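Local structure of oxidoreductase, short-chain dehydrogenase/reductase family (Aeromonas hydrophila subsp. hydrophila, 3L6E) at residues L15-T20 with L40-L45; I21-R26 with P78-H83. The protein probably works as a nucleotide-binding oxidoreductase of the short-chain dehydrogenase/reductase family, possibly reducing 3-dehydrosphinganine in sphingolipid metabolism. All blocks are in the same frame, centred on the assembly; numbering follows the deposited sequence.

Interaction 1: residues L15-T20 with L40-L45. Unlike the reference sequence in segment 40-45: Gln-42 (reference Glu), Leu-45 (reference Glu).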
loop_
_atom_site.group_PDB
_atom_site.type_symbol
_atom_site.label_atom_id
_atom_site.label_comp_id
_atom_site.label_asym_id
_atom_site.label_seq_id
_atom_site.Cartn_x
_atom_site.Cartn_y
_atom_site.Cartn_z
ATOM N N LEU A 15 -15.227 7.740 -6.514
ATOM C CA LEU A 15 -14.355 7.189 -5.485
ATOM C C LEU A 15 -15.030 7.128 -4.119
ATOM O O LEU A 15 -15.054 6.071 -3.481
ATOM C CB LEU A 15 -13.108 8.066 -5.397
ATOM C CG LEU A 15 -11.719 7.519 -5.077
ATOM C CD1 LEU A 15 -10.692 8.150 -6.014
ATOM C CD2 LEU A 15 -11.353 7.806 -3.629
ATOM N N GLY A 16 -15.553 8.263 -3.661
ATOM C CA GLY A 16 -16.278 8.306 -2.381
ATOM C C GLY A 16 -17.509 7.405 -2.318
ATOM O O GLY A 16 -17.784 6.796 -1.266
ATOM N N ARG A 17 -18.240 7.324 -3.441
ATOM C CA ARG A 17 -19.360 6.386 -3.613
ATOM C C ARG A 17 -18.874 4.965 -3.393
ATOM O O ARG A 17 -19.401 4.256 -2.533
ATOM C CB ARG A 17 -19.968 6.484 -5.024
ATOM C CG ARG A 17 -21.271 7.255 -5.183
ATOM C CD ARG A 17 -21.954 6.929 -6.549
ATOM N NE ARG A 17 -21.675 5.560 -7.009
ATOM C CZ ARG A 17 -22.590 4.630 -7.292
ATOM N NH1 ARG A 17 -22.207 3.427 -7.688
ATOM N NH2 ARG A 17 -23.885 4.897 -7.187
ATOM N N ALA A 18 -17.849 4.551 -4.145
ATOM C CA ALA A 18 -17.358 3.173 -4.070
ATOM C C ALA A 18 -16.867 2.812 -2.661
ATOM O O ALA A 18 -17.114 1.711 -2.164
ATOM C CB ALA A 18 -16.243 2.925 -5.114
ATOM N N LEU A 19 -16.143 3.732 -2.040
ATOM C CA LEU A 19 -15.654 3.519 -0.693
ATOM C C LEU A 19 -16.809 3.401 0.290
ATOM O O LEU A 19 -16.756 2.566 1.170
ATOM C CB LEU A 19 -14.699 4.630 -0.254
ATOM C CG LEU A 19 -13.302 4.727 -0.890
ATOM C CD1 LEU A 19 -12.750 6.126 -0.728
ATOM C CD2 LEU A 19 -12.332 3.704 -0.312
ATOM N N THR A 20 -17.842 4.234 0.134
ATOM C CA THR A 20 -18.994 4.222 1.028
ATOM C C THR A 20 -19.699 2.890 0.911
ATOM O O THR A 20 -19.977 2.254 1.919
ATOM C CB THR A 20 -19.992 5.355 0.750
ATOM O OG1 THR A 20 -19.359 6.615 0.949
ATOM C CG2 THR A 20 -21.210 5.277 1.693
ATOM N N LEU A 40 -25.785 12.665 -2.631
ATOM C CA LEU A 40 -25.989 12.158 -1.279
ATOM C C LEU A 40 -27.342 11.423 -1.133
ATOM O O LEU A 40 -27.400 10.352 -0.518
ATOM C CB LEU A 40 -25.804 13.269 -0.230
ATOM C CG LEU A 40 -24.368 13.802 -0.048
ATOM C CD1 LEU A 40 -24.315 15.117 0.724
ATOM C CD2 LEU A 40 -23.440 12.795 0.601
ATOM N N GLN A 41 -28.404 11.981 -1.729
ATOM C CA GLN A 41 -29.742 11.382 -1.683
ATOM C C GLN A 41 -29.809 10.055 -2.435
ATOM O O GLN A 41 -30.461 9.104 -1.977
ATOM C CB GLN A 41 -30.805 12.334 -2.253
ATOM C CG GLN A 41 -31.103 13.574 -1.401
ATOM C CD GLN A 41 -32.249 14.410 -1.959
ATOM O OE1 GLN A 41 -33.063 14.953 -1.203
ATOM N NE2 GLN A 41 -32.332 14.497 -3.283
ATOM N N GLN A 42 -29.156 10.011 -3.602
ATOM C CA GLN A 42 -29.135 8.810 -4.441
ATOM C C GLN A 42 -28.459 7.677 -3.656
ATOM O O GLN A 42 -28.845 6.520 -3.761
ATOM C CB GLN A 42 -28.468 9.093 -5.815
ATOM C CG GLN A 42 -27.147 8.358 -6.129
ATOM C CD GLN A 42 -26.295 8.993 -7.267
ATOM O OE1 GLN A 42 -25.143 8.587 -7.485
ATOM N NE2 GLN A 42 -26.848 9.990 -7.966
ATOM N N GLN A 43 -27.466 8.036 -2.844
ATOM C CA GLN A 43 -26.776 7.077 -2.007
ATOM C C GLN A 43 -27.632 6.649 -0.804
ATOM O O GLN A 43 -27.577 5.488 -0.382
ATOM C CB GLN A 43 -25.427 7.639 -1.561
ATOM C CG GLN A 43 -24.379 7.781 -2.669
ATOM C CD GLN A 43 -23.854 6.450 -3.184
ATOM O OE1 GLN A 43 -24.316 5.943 -4.220
ATOM N NE2 GLN A 43 -22.872 5.881 -2.477
ATOM N N GLU A 44 -28.405 7.583 -0.253
ATOM C CA GLU A 44 -29.333 7.271 0.834
ATOM C C GLU A 44 -30.430 6.305 0.362
ATOM O O GLU A 44 -30.776 5.365 1.077
ATOM C CB GLU A 44 -29.929 8.552 1.462
ATOM C CG GLU A 44 -28.970 9.264 2.429
ATOM C CD GLU A 44 -29.635 10.355 3.276
ATOM O OE1 GLU A 44 -29.879 11.469 2.753
ATOM O OE2 GLU A 44 -29.886 10.109 4.475
ATOM N N LEU A 45 -30.926 6.531 -0.859
ATOM C CA LEU A 45 -31.917 5.668 -1.523
ATOM C C LEU A 45 -31.363 4.261 -1.763
ATOM O O LEU A 45 -32.077 3.265 -1.633
ATOM C CB LEU A 45 -32.350 6.303 -2.855
ATOM C CG LEU A 45 -33.738 6.017 -3.445
ATOM C CD1 LEU A 45 -34.429 7.316 -3.852
ATOM C CD2 LEU A 45 -33.674 5.052 -4.628
#
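Gln-43 lays its amide against the aliphatic stem of Arg-17, and this pair makes most of the contact between helices 14-25 and 37-47. Their side chains cross nearly at right angles. Gln-43 CD and Arg-17 CG are 3.4 Å apart, and Gln-43 NE2 is equally near that CG and 3.7 Å from Arg-17 CA. The bend at chi2 (-70°) of Gln-43 turns its amide across the stem. Arg-17 in turn bends at chi3 and brings NH2 to 3.2 Å from Gln-43 OE1, with the guanidinium and amide planes 49° apart. Deeper in, Gln-43 NE2 lies 4.4 Å from Thr-20 CB. The Thr-20 hydroxyl is occupied within its own helix: OG1 donates to Gly-16 O at 2.7 Å, reaching that oxygen from the opposite face to Thr-20 N. Met-32 of strand 29-34 packs on Gln-43.

The outer side is looser. There the exposed Gln-42 reaches over with an extended end, and its OE1 comes no nearer than 3.7 Å to Arg-17 CD. With 11.7 Å between the segment axes, long side chains have to fill the gap.

Both amide oxygens lie obliquely to the guanidinium, which may temper its charge a little, whereas Gln-43 NE2 is buried without a polar partner; the inner half of the contact therefore rests on van der Waals packing.

Interaction 2: residues I21-R26 with P78-H83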
loop_
_atom_site.group_PDB
_atom_site.type_symbol
_atom_site.label_atom_id
_atom_site.label_comp_id
_atom_site.label_asym_id
_atom_site.label_seq_id
_atom_site.Cartn_x
_atom_site.Cartn_y
_atom_site.Cartn_z
ATOM N N ILE A 21 -19.971 2.476 -0.327
ATOM C CA ILE A 21 -20.604 1.198 -0.618
ATOM C C ILE A 21 -19.840 0.039 0.016
ATOM O O ILE A 21 -20.441 -0.839 0.634
ATOM C CB ILE A 21 -20.793 0.958 -2.148
ATOM C CG1 ILE A 21 -21.669 2.059 -2.758
ATOM C CG2 ILE A 21 -21.371 -0.453 -2.401
ATOM C CD1 ILE A 21 -21.836 2.010 -4.256
ATOM N N GLY A 22 -18.517 0.062 -0.127
ATOM C CA GLY A 22 -17.651 -1.026 0.327
ATOM C C GLY A 22 -17.622 -1.205 1.825
ATOM O O GLY A 22 -17.630 -2.335 2.314
ATOM N N LEU A 23 -17.572 -0.086 2.550
ATOM C CA LEU A 23 -17.596 -0.077 4.013
ATOM C C LEU A 23 -18.960 -0.517 4.535
ATOM O O LEU A 23 -19.059 -1.145 5.589
ATOM C CB LEU A 23 -17.272 1.331 4.543
ATOM C CG LEU A 23 -15.861 1.903 4.360
ATOM C CD1 LEU A 23 -15.865 3.426 4.302
ATOM C CD2 LEU A 23 -14.897 1.409 5.434
ATOM N N VAL A 24 -20.020 -0.191 3.799
ATOM C CA VAL A 24 -21.359 -0.657 4.174
ATOM C C VAL A 24 -21.461 -2.176 4.044
ATOM O O VAL A 24 -21.959 -2.857 4.961
ATOM C CB VAL A 24 -22.472 0.034 3.364
ATOM C CG1 VAL A 24 -23.828 -0.728 3.507
ATOM C CG2 VAL A 24 -22.615 1.481 3.812
ATOM N N GLU A 25 -21.003 -2.688 2.900
ATOM C CA GLU A 25 -20.961 -4.130 2.634
ATOM C C GLU A 25 -20.110 -4.873 3.677
ATOM O O GLU A 25 -20.379 -6.027 3.980
ATOM C CB GLU A 25 -20.439 -4.415 1.214
ATOM C CG GLU A 25 -21.405 -4.018 0.088
ATOM C CD GLU A 25 -20.869 -4.306 -1.321
ATOM O OE1 GLU A 25 -19.670 -4.644 -1.459
ATOM O OE2 GLU A 25 -21.650 -4.190 -2.291
ATOM N N ARG A 26 -19.090 -4.200 4.222
ATOM C CA ARG A 26 -18.270 -4.775 5.294
ATOM C C ARG A 26 -18.865 -4.517 6.704
ATOM O O ARG A 26 -18.194 -4.714 7.726
ATOM C CB ARG A 26 -16.806 -4.302 5.180
ATOM C CG ARG A 26 -16.057 -4.807 3.923
ATOM C CD ARG A 26 -14.916 -3.850 3.518
ATOM N NE ARG A 26 -14.328 -4.136 2.193
ATOM C CZ ARG A 26 -13.093 -4.598 1.985
ATOM N NH1 ARG A 26 -12.653 -4.809 0.745
ATOM N NH2 ARG A 26 -12.287 -4.848 3.010
ATOM N N PRO A 78 -16.240 8.657 15.415
ATOM C CA PRO A 78 -15.811 7.772 14.340
ATOM C C PRO A 78 -14.525 7.016 14.636
ATOM O O PRO A 78 -13.657 7.531 15.341
ATOM C CB PRO A 78 -15.577 8.728 13.164
ATOM C CG PRO A 78 -15.263 10.047 13.773
ATOM C CD PRO A 78 -15.947 10.081 15.124
ATOM N N GLU A 79 -14.423 5.801 14.100
ATOM C CA GLU A 79 -13.166 5.058 14.057
ATOM C C GLU A 79 -12.287 5.485 12.862
ATOM O O GLU A 79 -11.049 5.436 12.932
ATOM C CB GLU A 79 -13.435 3.554 13.952
ATOM C CG GLU A 79 -14.385 2.998 15.010
ATOM C CD GLU A 79 -14.684 1.522 14.801
ATOM O OE1 GLU A 79 -14.965 0.819 15.806
ATOM O OE2 GLU A 79 -14.628 1.066 13.633
ATOM N N LEU A 80 -12.923 5.880 11.762
ATOM C CA LEU A 80 -12.176 6.234 10.558
ATOM C C LEU A 80 -12.762 7.466 9.906
ATOM O O LEU A 80 -13.980 7.554 9.699
ATOM C CB LEU A 80 -12.114 5.057 9.563
ATOM C CG LEU A 80 -11.690 5.290 8.103
ATOM C CD1 LEU A 80 -10.254 5.767 8.011
ATOM C CD2 LEU A 80 -11.899 4.035 7.228
ATOM N N VAL A 81 -11.885 8.432 9.636
ATOM C CA VAL A 81 -12.223 9.576 8.815
ATOM C C VAL A 81 -11.488 9.403 7.494
ATOM O O VAL A 81 -10.251 9.378 7.430
ATOM C CB VAL A 81 -11.928 10.936 9.493
ATOM C CG1 VAL A 81 -12.294 12.096 8.547
ATOM C CG2 VAL A 81 -12.771 11.078 10.752
ATOM N N LEU A 82 -12.282 9.225 6.449
ATOM C CA LEU A 82 -11.775 8.989 5.122
ATOM C C LEU A 82 -11.974 10.267 4.353
ATOM O O LEU A 82 -13.098 10.628 4.009
ATOM C CB LEU A 82 -12.540 7.851 4.464
ATOM C CG LEU A 82 -11.719 6.727 3.844
ATOM C CD1 LEU A 82 -12.607 5.799 3.038
ATOM C CD2 LEU A 82 -10.618 7.284 2.984
ATOM N N HIS A 83 -10.889 10.986 4.132
ATOM C CA HIS A 83 -10.996 12.250 3.437
ATOM C C HIS A 83 -10.687 12.080 1.957
ATOM O O HIS A 83 -9.575 11.706 1.580
ATOM C CB HIS A 83 -10.119 13.329 4.063
ATOM C CG HIS A 83 -10.327 14.681 3.452
ATOM N ND1 HIS A 83 -9.368 15.310 2.688
ATOM C CD2 HIS A 83 -11.403 15.497 3.449
ATOM C CE1 HIS A 83 -9.840 16.463 2.256
ATOM N NE2 HIS A 83 -11.073 16.597 2.698
#
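Leu-23 reaches from helix 14-25 down to strand 80-84 and spreads its two methyls over two leucines, Leu-80 and Leu-82. It has by far the largest buried surface of the three, and each branch has its own partner. CD1 meets Leu-82 CD1 at 4.2 Å, while CD2 faces Leu-80 CD2 at 4.4 Å. The fork of Leu-23 therefore bridges two successive residues on one face of the strand. These are methyl-to-methyl contacts at ordinary van der Waals distances, and the backbones stay well apart, with 10.6 Å between the CA atoms of Leu-23 and Leu-80.

The two strand leucines reach the helix by different torsions. A chi1 of 165° in Leu-80 and one of -129° in Leu-82, the latter away from the usual staggered values, each carry a methyl toward Leu-23, so that CD2 of Leu-80 and CD1 of Leu-82 do the touching. The group is closed in by neighbours: Ile-6 of strand 5-9 touches both Leu-23 and Leu-80, Leu-208 of helix 200-210 packs on Leu-23, and strand 128-137 lines the far flank of both strand leucines. Val-81 and His-83 point to the other face of the sheet and pack on helix 98-123.

Just past the apolar patch the helix ends at Glu-25, and Arg-26, the first residue with non-helical backbone angles, ties this end to helix 200-210 by a salt bridge from NH1 to Asp-209. All three leucines are buried, so the contact seals helix to sheet by apolar side chains alone. A helix laid on a parallel sheet, over the neighbouring central strands 5-9 and 80-84, is the layered alpha/beta arrangement of the Rossmann fold in short-chain dehydrogenases.

Overall arrangement
Both interactions draw on helix 14-25, the first half meeting helix 37-47 and the second half meeting strand 80-84, and their centres lie 11 Å apart. Along the chain the segments alternate, 15-20, 21-26, 40-45, 78-83. They touch directly: Leu-19 CD1 is 3.8 Å from Leu-82 CD1, and Gln-43 NE2 is 4.0 Å from Ile-21 CG1. Interaction 2 is buried against the middle of the seven-stranded parallel sheet, whereas interaction 1 lies nearer the surface, between two helices of successive beta-alpha-beta crossovers. Both contacts pack the helix whose start carries the glycine-rich segment, which in short-chain dehydrogenases binds the dinucleotide and probably does so here.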